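PDB 6MZO: inactive Zymogen C11 Protease, which is a clostripain-like (C11) cysteine protease of clan CD in its inactive zymogen form, probably cleaving peptide bonds once activated. Local coordinates for residues Q95-V100 and Y153-I158; V15-A20 and T197-M202. One frame throughout, in Å; residues are numbered along the deposited sequence.

Interaction 1: residues Q95-V100 and Y153-I158; sequences QIIDKV and YHFDFI
I97 and D98, neighbours on helix 90-103, meet Y153 in two different ways, one over the face of its ring and the other at the hydroxyl. The helix lies against one side of the mixed sheet at the core of this clostripain-family domain, an alpha/beta sandwich of the caspase-like kind found in clan CD. Y153 belongs to the loop that leads into strand 155-162. Methyl CG2 of I97 sits over one ring face, 3.6 Å from the centroid, a CH-pi contact shifted toward the CE1-CZ rim; its nearest ring atom is CE1 of Y153, at 3.4 Å from I97 CG2. The other branch of the same isoleucine reaches further: I97 CD1 approaches CE2 of Y153 at 3.8 Å and also meets the edge of the F155 ring, with F155 CZ 4.1 Å away. One side chain thus bridges two aromatic residues of 153-158. OD1 of D98 lies at the edge of the Y153 ring, close to its plane, with the carboxylate turned 59° from the ring. A phenylalanine in place of Y153 would probably keep the methyl-over-ring contact but leave the D98 carboxylate without its hydroxyl donor, and the ring end less firmly fixed to the helix. Further out, backbone hydrogen bonds from F155 to C177 and D179 tie the segment to strand 178-183 and the residue before it. With CG placed beside its own backbone N (chi1 -70°), the exposed D98 turns its carboxylate toward the tyrosine, where OH of Y153 donates a hydrogen bond to D98 OD1 over 2.8 Å, arriving 51° out of the carboxylate plane.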
loop_
_atom_site.group_PDB
_atom_site.type_symbol
_atom_site.label_atom_id
_atom_site.label_comp_id
_atom_site.label_asym_id
_atom_site.label_seq_id
_atom_site.Cartn_x
_atom_site.Cartn_y
_atom_site.Cartn_z
ATOM N N GLN A 95 7.749 14.838 -9.539
ATOM C CA GLN A 95 8.571 15.224 -10.709
ATOM C C GLN A 95 8.524 14.120 -11.789
ATOM O O GLN A 95 8.302 14.392 -12.982
ATOM C CB GLN A 95 10.012 15.465 -10.312
ATOM C CG GLN A 95 10.893 15.739 -11.524
ATOM C CD GLN A 95 12.351 15.882 -11.158
ATOM O OE1 GLN A 95 12.680 16.204 -10.007
ATOM N NE2 GLN A 95 13.238 15.635 -12.130
ATOM N N ILE A 96 8.694 12.869 -11.355
ATOM C CA ILE A 96 8.690 11.722 -12.237
ATOM C C ILE A 96 7.279 11.475 -12.789
ATOM O O ILE A 96 7.115 11.221 -13.984
ATOM C CB ILE A 96 9.180 10.449 -11.503
ATOM C CG1 ILE A 96 10.646 10.623 -11.032
ATOM C CG2 ILE A 96 9.022 9.226 -12.403
ATOM C CD1 ILE A 96 11.698 10.970 -12.163
ATOM N N ILE A 97 6.266 11.562 -11.916
ATOM C CA ILE A 97 4.882 11.363 -12.399
ATOM C C ILE A 97 4.579 12.432 -13.462
ATOM O O ILE A 97 3.968 12.139 -14.529
ATOM C CB ILE A 97 3.868 11.453 -11.234
ATOM C CG1 ILE A 97 3.979 10.249 -10.356
ATOM C CG2 ILE A 97 2.435 11.545 -11.800
ATOM C CD1 ILE A 97 3.285 10.478 -9.035
ATOM N N ASP A 98 4.967 13.692 -13.207
ATOM C CA ASP A 98 4.688 14.719 -14.183
ATOM C C ASP A 98 5.332 14.402 -15.509
ATOM O O ASP A 98 4.719 14.616 -16.581
ATOM C CB ASP A 98 5.187 16.106 -13.702
ATOM C CG ASP A 98 4.363 16.645 -12.564
ATOM O OD1 ASP A 98 3.235 16.191 -12.349
ATOM O OD2 ASP A 98 4.849 17.554 -11.861
ATOM N N LYS A 99 6.590 13.959 -15.447
ATOM C CA LYS A 99 7.290 13.649 -16.698
ATOM C C LYS A 99 6.596 12.499 -17.455
ATOM O O LYS A 99 6.389 12.555 -18.678
ATOM C CB LYS A 99 8.767 13.322 -16.421
ATOM C CG LYS A 99 9.469 12.783 -17.642
ATOM C CD LYS A 99 10.980 12.744 -17.519
ATOM C CE LYS A 99 11.628 12.440 -18.902
ATOM N NZ LYS A 99 11.588 13.654 -19.753
ATOM N N VAL A 100 6.226 11.459 -16.717
ATOM C CA VAL A 100 5.584 10.340 -17.371
ATOM C C VAL A 100 4.249 10.744 -18.006
ATOM O O VAL A 100 3.932 10.294 -19.089
ATOM C CB VAL A 100 5.408 9.230 -16.329
ATOM C CG1 VAL A 100 4.432 8.162 -16.806
ATOM C CG2 VAL A 100 6.796 8.663 -15.983
ATOM N N TYR A 153 -3.280 14.415 -8.476
ATOM C CA TYR A 153 -3.475 13.428 -9.544
ATOM C C TYR A 153 -4.753 12.648 -9.434
ATOM O O TYR A 153 -5.422 12.661 -8.416
ATOM C CB TYR A 153 -2.335 12.406 -9.570
ATOM C CG TYR A 153 -0.995 13.071 -9.680
ATOM C CD1 TYR A 153 -0.620 13.712 -10.849
ATOM C CD2 TYR A 153 -0.090 13.006 -8.629
ATOM C CE1 TYR A 153 0.608 14.341 -10.962
ATOM C CE2 TYR A 153 1.144 13.623 -8.728
ATOM C CZ TYR A 153 1.491 14.283 -9.895
ATOM O OH TYR A 153 2.724 14.891 -9.970
ATOM N N HIS A 154 -5.089 11.915 -10.505
ATOM C CA HIS A 154 -6.094 10.914 -10.309
ATOM C C HIS A 154 -5.683 9.611 -10.950
ATOM O O HIS A 154 -5.552 9.509 -12.183
ATOM C CB HIS A 154 -7.460 11.292 -10.863
ATOM C CG HIS A 154 -8.522 10.385 -10.334
ATOM N ND1 HIS A 154 -9.103 10.574 -9.093
ATOM C CD2 HIS A 154 -9.008 9.212 -10.804
ATOM C CE1 HIS A 154 -9.946 9.583 -8.854
ATOM N NE2 HIS A 154 -9.919 8.758 -9.885
ATOM N N PHE A 155 -5.498 8.614 -10.100
ATOM C CA PHE A 155 -5.101 7.325 -10.619
ATOM C C PHE A 155 -6.242 6.354 -10.585
ATOM O O PHE A 155 -7.065 6.415 -9.694
ATOM C CB PHE A 155 -3.983 6.732 -9.724
ATOM C CG PHE A 155 -2.749 7.558 -9.746
ATOM C CD1 PHE A 155 -1.915 7.491 -10.834
ATOM C CD2 PHE A 155 -2.443 8.397 -8.684
ATOM C CE1 PHE A 155 -0.739 8.283 -10.918
ATOM C CE2 PHE A 155 -1.295 9.162 -8.749
ATOM C CZ PHE A 155 -0.448 9.112 -9.870
ATOM N N ASP A 156 -6.286 5.440 -11.531
ATOM C CA ASP A 156 -7.319 4.374 -11.411
ATOM C C ASP A 156 -6.997 3.482 -10.232
ATOM O O ASP A 156 -7.939 2.938 -9.593
ATOM C CB ASP A 156 -7.364 3.529 -12.698
ATOM C CG ASP A 156 -8.053 4.257 -13.846
ATOM O OD1 ASP A 156 -8.369 5.454 -13.749
ATOM O OD2 ASP A 156 -8.333 3.632 -14.881
ATOM N N PHE A 157 -5.716 3.219 -9.984
ATOM C CA PHE A 157 -5.329 2.491 -8.784
ATOM C C PHE A 157 -3.975 2.948 -8.274
ATOM O O PHE A 157 -3.144 3.472 -9.054
ATOM C CB PHE A 157 -5.265 0.958 -9.045
ATOM C CG PHE A 157 -4.164 0.538 -10.034
ATOM C CD1 PHE A 157 -2.876 0.263 -9.632
ATOM C CD2 PHE A 157 -4.419 0.434 -11.429
ATOM C CE1 PHE A 157 -1.869 -0.091 -10.517
ATOM C CE2 PHE A 157 -3.364 0.070 -12.325
ATOM C CZ PHE A 157 -2.115 -0.194 -11.889
ATOM N N ILE A 158 -3.777 2.778 -6.946
ATOM C CA ILE A 158 -2.402 2.826 -6.438
ATOM C C ILE A 158 -2.172 1.478 -5.804
ATOM O O ILE A 158 -3.009 1.028 -4.975
ATOM C CB ILE A 158 -2.140 3.946 -5.379
ATOM C CG1 ILE A 158 -2.356 5.340 -5.995
ATOM C CG2 ILE A 158 -0.727 3.768 -4.801
ATOM C CD1 ILE A 158 -2.451 6.511 -4.904
#

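Interaction 2: residues V15-A20 and T197-M202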
loop_
_atom_site.group_PDB
_atom_site.type_symbol
_atom_site.label_atom_id
_atom_site.label_comp_id
_atom_site.label_asym_id
_atom_site.label_seq_id
_atom_site.Cartn_x
_atom_site.Cartn_y
_atom_site.Cartn_z
ATOM N N VAL A 15 1.108 3.214 -16.834
ATOM C CA VAL A 15 1.458 2.851 -15.434
ATOM C C VAL A 15 2.944 3.158 -15.163
ATOM O O VAL A 15 3.840 2.850 -15.958
ATOM C CB VAL A 15 1.203 1.342 -15.225
ATOM C CG1 VAL A 15 1.680 0.903 -13.792
ATOM C CG2 VAL A 15 -0.303 0.991 -15.372
ATOM N N LEU A 16 3.190 3.799 -14.013
ATOM C CA LEU A 16 4.517 4.069 -13.474
ATOM C C LEU A 16 4.721 3.134 -12.279
ATOM O O LEU A 16 3.872 3.089 -11.381
ATOM C CB LEU A 16 4.642 5.547 -13.003
ATOM C CG LEU A 16 5.896 5.782 -12.119
ATOM C CD1 LEU A 16 7.143 5.609 -13.010
ATOM C CD2 LEU A 16 5.761 7.224 -11.553
ATOM N N ILE A 17 5.816 2.371 -12.361
ATOM C CA ILE A 17 6.262 1.569 -11.188
ATOM C C ILE A 17 7.518 2.257 -10.660
ATOM O O ILE A 17 8.548 2.357 -11.360
ATOM C CB ILE A 17 6.515 0.091 -11.597
ATOM C CG1 ILE A 17 5.309 -0.524 -12.334
ATOM C CG2 ILE A 17 6.989 -0.672 -10.282
ATOM C CD1 ILE A 17 5.475 -2.079 -12.600
ATOM N N TYR A 18 7.418 2.717 -9.404
ATOM C CA TYR A 18 8.438 3.562 -8.804
ATOM C C TYR A 18 9.086 2.829 -7.643
ATOM O O TYR A 18 8.389 2.497 -6.655
ATOM C CB TYR A 18 7.777 4.853 -8.296
ATOM C CG TYR A 18 8.686 5.917 -7.763
ATOM C CD1 TYR A 18 9.154 5.852 -6.468
ATOM C CD2 TYR A 18 9.025 6.992 -8.551
ATOM C CE1 TYR A 18 10.002 6.852 -5.930
ATOM C CE2 TYR A 18 9.839 7.991 -8.067
ATOM C CZ TYR A 18 10.340 7.912 -6.735
ATOM O OH TYR A 18 11.135 8.939 -6.248
ATOM N N PHE A 19 10.365 2.477 -7.830
ATOM C CA PHE A 19 11.105 1.752 -6.796
ATOM C C PHE A 19 11.924 2.713 -5.986
ATOM O O PHE A 19 12.962 3.194 -6.457
ATOM C CB PHE A 19 12.019 0.689 -7.434
ATOM C CG PHE A 19 11.300 -0.462 -8.080
ATOM C CD1 PHE A 19 10.981 -1.566 -7.319
ATOM C CD2 PHE A 19 10.948 -0.482 -9.457
ATOM C CE1 PHE A 19 10.330 -2.619 -7.870
ATOM C CE2 PHE A 19 10.296 -1.546 -10.025
ATOM C CZ PHE A 19 9.957 -2.649 -9.236
ATOM N N ALA A 20 11.503 2.934 -4.750
ATOM C CA ALA A 20 12.321 3.733 -3.868
ATOM C C ALA A 20 13.274 2.710 -3.260
ATOM O O ALA A 20 12.907 2.003 -2.332
ATOM C CB ALA A 20 11.472 4.412 -2.830
ATOM N N THR A 197 2.774 -12.205 -12.990
ATOM C CA THR A 197 1.440 -12.683 -13.319
ATOM C C THR A 197 0.419 -11.549 -13.379
ATOM O O THR A 197 -0.737 -11.811 -13.752
ATOM C CB THR A 197 0.881 -13.742 -12.302
ATOM O OG1 THR A 197 0.787 -13.209 -10.969
ATOM C CG2 THR A 197 1.723 -14.990 -12.294
ATOM N N ILE A 198 0.751 -10.335 -12.958
ATOM C CA ILE A 198 -0.289 -9.267 -12.883
ATOM C C ILE A 198 -0.177 -8.162 -13.959
ATOM O O ILE A 198 -0.931 -7.159 -13.912
ATOM C CB ILE A 198 -0.303 -8.530 -11.544
ATOM C CG1 ILE A 198 1.091 -7.999 -11.206
ATOM C CG2 ILE A 198 -0.708 -9.622 -10.427
ATOM C CD1 ILE A 198 1.044 -6.922 -9.991
ATOM N N MET A 199 0.849 -8.280 -14.816
ATOM C CA MET A 199 1.068 -7.110 -15.709
ATOM C C MET A 199 -0.148 -6.878 -16.625
ATOM O O MET A 199 -0.631 -5.688 -16.727
ATOM C CB MET A 199 2.343 -7.295 -16.574
ATOM C CG MET A 199 3.641 -7.424 -15.703
ATOM S SD MET A 199 3.858 -6.109 -14.509
ATOM C CE MET A 199 3.823 -4.653 -15.625
ATOM N N GLY A 200 -0.620 -7.897 -17.316
ATOM C CA GLY A 200 -1.834 -7.678 -18.130
ATOM C C GLY A 200 -3.028 -7.116 -17.329
ATOM O O GLY A 200 -3.789 -6.251 -17.877
ATOM N N ASP A 201 -3.227 -7.578 -16.092
ATOM C CA ASP A 201 -4.329 -7.028 -15.288
ATOM C C ASP A 201 -4.195 -5.549 -15.078
ATOM O O ASP A 201 -5.275 -4.867 -15.003
ATOM C CB ASP A 201 -4.416 -7.779 -13.933
ATOM C CG ASP A 201 -4.819 -9.247 -14.121
ATOM O OD1 ASP A 201 -5.584 -9.566 -15.062
ATOM O OD2 ASP A 201 -4.343 -10.122 -13.343
ATOM N N MET A 202 -2.969 -5.021 -14.948
ATOM C CA MET A 202 -2.847 -3.551 -14.762
ATOM C C MET A 202 -3.272 -2.731 -16.009
ATOM O O MET A 202 -3.486 -1.541 -15.878
ATOM C CB MET A 202 -1.377 -3.150 -14.402
ATOM C CG MET A 202 -0.925 -3.823 -13.194
ATOM S SD MET A 202 0.868 -3.142 -13.007
ATOM C CE MET A 202 1.670 -4.383 -12.065
#
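V15 and I17, two residues apart on strand 14-19, point their side chains toward helix 195-203 and meet two methionines spaced three residues apart on it. The valine is the blunter bump. Its CG1 approaches the thioether of M202, with V15 CG1 to M202 SD at 4.2 Å, while CG2 leans on the backbone of the same residue, V15 CG2 lying 4.1 Å from M202 O. V15 is therefore set into the angle between the methionine's side chain and its carbonyl. The M202 chain runs extended beyond CG (chi2 -180°), crossing V15 at about a right angle and carrying its terminal methyl on toward I17. That isoleucine rests its CD1 on the notch between the two methionine methyls, 4.3 Å from M199 CE and 4.5 Å from M202 CE, a loose van der Waals fit. This is helix-on-sheet packing in the central alpha/beta sandwich: the axes of strand 15-19 and helix segment 197-202 approach to 11.3 Å, their directions 140° apart. M199 gets there by a different shape from M202. Its three side-chain torsions all lie near -60°, curling the chain back so that CE swings in toward the strand although its CB does not point there. Across the gap to this weakly bonded, kinked helix turn the two thioether chains make apolar contacts, with no hydrogen bond between the segments. Around the contact, I36 of helix 26-43 and L50 and I52 of strand 49-54 also touch I17, while I212 of helix 209-220 packs on M202. The M202 carbonyl that borders V15 CG2 accepts a hydrogen bond from R13 NH1.

Interaction 2 lays a helix on the face of strand 14-19, whereas interaction 1 joins a helix to the approach to strand 155-162; both reach the same mixed sheet. The two helices lie on opposite faces of strand 14-19, where V15 and I17 carry interaction 2 and L16 faces the helix of interaction 1. Their centres are 13 Å apart, and direct contacts join them, I97 CG1 to L16 CD2 at 3.7 Å and F157 CE2 to M202 O at 3.9 Å. Interaction 2 is wholly buried, aliphatic and thioether in character. Interaction 1, likewise mostly buried, reaches the surface at D98 and there adds a tyrosine-carboxylate hydrogen bond to its methyl-aromatic core.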